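Local coordinates for protein Bug27 (Bordetella pertussis, PDB 2QPQ) that is a periplasmic solute-binding protein of the Bug family, with a Venus flytrap architecture that probably captures a small ligand for transport, at residues V102-V107 against L179-A184. Numbering follows the deposited sequence.
Sequences VPSVFV and LAVVTA
Val-181 and Phe-106 make the tightest side-chain contact between these two antiparallel strands, which illustrate how one ladder can present two differently packed faces. With its CG2 anti to the carbonyl carbon and CG1 anti to the backbone N (chi1 -178°), Val-181 sets the CG2 methyl over the centre of the Phe-106 ring, a CH-pi contact 3.7 Å from the ring centroid. Leu-179 reaches the same ring at its edge, CD1 lying 4.2 Å from Phe-106 CD2. Helix 141-153 covers the sheet face bearing Phe-106 and Val-181, Leu-149 against the former and Ala-145 against the latter. On the opposite face of the sheet side chains meet more loosely, Val-182 CG2 standing 4.2 Å from both Val-105 CG1 and Val-107 CG2, although Val-105 CG1 comes within 3.5 Å of Val-182 O; helices 165-173 and 184-192 complete the packing around these valines. Between the two layers the backbones form two hydrogen-bonded pairs, Val-105 with Val-182 and Val-107 with Ala-180. In this Venus flytrap fold, strand 93-109 also pairs with strand 227-235, while strand 180-183 continues the sheet toward strand 132-135. Where the ladder ends, Ala-184 N donates a nearly straight bond to Pro-103 O (2.8 Å), just as the chain turns into helix 184-192. The more open side lies here, at the N-cap residue Thr-183: its CB rests 4.0 Å from Val-102 CG1, OG1 is hydrogen-bonded to Ser-185 OG, and the partly exposed side chain comes within about 4 Å of a citric acid molecule, likely a crystallisation additive.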
loop_
_atom_site.group_PDB
_atom_site.type_symbol
_atom_site.label_atom_id
_atom_site.label_comp_id
_atom_site.label_asym_id
_atom_site.label_seq_id
_atom_site.Cartn_x
_atom_site.Cartn_y
_atom_site.Cartn_z
ATOM N N VAL A 102 -4.264 2.866 3.686
ATOM C CA VAL A 102 -4.917 1.696 4.267
ATOM C C VAL A 102 -3.919 0.981 5.162
ATOM O O VAL A 102 -2.810 0.609 4.712
ATOM C CB VAL A 102 -5.601 0.740 3.225
ATOM C CG1 VAL A 102 -4.568 -0.149 2.492
ATOM C CG2 VAL A 102 -6.618 -0.185 3.930
ATOM N N PRO A 103 -4.310 0.739 6.419
ATOM C CA PRO A 103 -3.392 -0.066 7.209
ATOM C C PRO A 103 -3.374 -1.535 6.739
ATOM O O PRO A 103 -4.314 -2.010 6.074
ATOM C CB PRO A 103 -3.956 0.065 8.627
ATOM C CG PRO A 103 -5.432 0.284 8.422
ATOM C CD PRO A 103 -5.548 1.096 7.174
ATOM N N SER A 104 -2.292 -2.240 7.052
ATOM C CA SER A 104 -2.326 -3.708 7.039
ATOM C C SER A 104 -2.873 -4.277 8.340
ATOM O O SER A 104 -2.924 -3.599 9.371
ATOM C CB SER A 104 -0.957 -4.313 6.705
ATOM O OG SER A 104 -0.525 -3.836 5.426
ATOM N N VAL A 105 -3.291 -5.534 8.275
ATOM C CA VAL A 105 -3.815 -6.205 9.440
ATOM C C VAL A 105 -3.248 -7.600 9.539
ATOM O O VAL A 105 -3.108 -8.292 8.526
ATOM C CB VAL A 105 -5.355 -6.195 9.410
ATOM C CG1 VAL A 105 -5.852 -6.905 8.137
ATOM C CG2 VAL A 105 -5.934 -6.746 10.723
ATOM N N PHE A 106 -2.841 -7.974 10.756
ATOM C CA PHE A 106 -2.464 -9.345 11.056
ATOM C C PHE A 106 -3.741 -10.127 11.346
ATOM O O PHE A 106 -4.406 -9.846 12.332
ATOM C CB PHE A 106 -1.528 -9.385 12.266
ATOM C CG PHE A 106 -0.137 -8.885 11.981
ATOM C CD1 PHE A 106 0.076 -7.553 11.673
ATOM C CD2 PHE A 106 0.951 -9.755 12.003
ATOM C CE1 PHE A 106 1.354 -7.066 11.407
ATOM C CE2 PHE A 106 2.238 -9.290 11.764
ATOM C CZ PHE A 106 2.444 -7.937 11.461
ATOM N N VAL A 107 -4.086 -11.066 10.467
ATOM C CA VAL A 107 -5.315 -11.865 10.602
ATOM C C VAL A 107 -5.007 -13.365 10.764
ATOM O O VAL A 107 -4.012 -13.920 10.222
ATOM C CB VAL A 107 -6.350 -11.602 9.441
ATOM C CG1 VAL A 107 -6.790 -10.156 9.452
ATOM C CG2 VAL A 107 -5.750 -11.914 8.023
ATOM N N LEU A 179 -1.711 -17.545 9.661
ATOM C CA LEU A 179 -1.573 -16.137 9.839
ATOM C C LEU A 179 -1.255 -15.486 8.489
ATOM O O LEU A 179 -0.557 -16.074 7.647
ATOM C CB LEU A 179 -0.437 -15.876 10.851
ATOM C CG LEU A 179 0.102 -14.443 10.980
ATOM C CD1 LEU A 179 -0.906 -13.450 11.625
ATOM C CD2 LEU A 179 1.378 -14.465 11.730
ATOM N N ALA A 180 -1.769 -14.280 8.296
ATOM C CA ALA A 180 -1.350 -13.471 7.156
ATOM C C ALA A 180 -1.392 -11.993 7.489
ATOM O O ALA A 180 -2.153 -11.523 8.351
ATOM C CB ALA A 180 -2.260 -13.754 5.888
ATOM N N VAL A 181 -0.604 -11.253 6.734
ATOM C CA VAL A 181 -0.678 -9.811 6.749
ATOM C C VAL A 181 -1.234 -9.335 5.411
ATOM O O VAL A 181 -0.652 -9.579 4.355
ATOM C CB VAL A 181 0.688 -9.235 7.016
ATOM C CG1 VAL A 181 0.608 -7.703 7.071
ATOM C CG2 VAL A 181 1.192 -9.865 8.336
ATOM N N VAL A 182 -2.396 -8.678 5.463
ATOM C CA VAL A 182 -3.034 -8.234 4.241
ATOM C C VAL A 182 -3.543 -6.807 4.479
ATOM O O VAL A 182 -3.477 -6.292 5.595
ATOM C CB VAL A 182 -4.164 -9.226 3.760
ATOM C CG1 VAL A 182 -3.579 -10.644 3.513
ATOM C CG2 VAL A 182 -5.294 -9.313 4.778
ATOM N N THR A 183 -4.059 -6.163 3.450
ATOM C CA THR A 183 -4.615 -4.841 3.658
ATOM C C THR A 183 -5.891 -4.983 4.474
ATOM O O THR A 183 -6.666 -5.952 4.282
ATOM C CB THR A 183 -4.974 -4.170 2.329
ATOM O OG1 THR A 183 -5.964 -4.955 1.673
ATOM C CG2 THR A 183 -3.734 -3.983 1.428
ATOM N N ALA A 184 -6.109 -4.022 5.370
ATOM C CA ALA A 184 -7.383 -3.891 6.081
ATOM C C ALA A 184 -8.628 -3.958 5.176
ATOM O O ALA A 184 -9.606 -4.635 5.488
ATOM C CB ALA A 184 -7.384 -2.624 6.943
#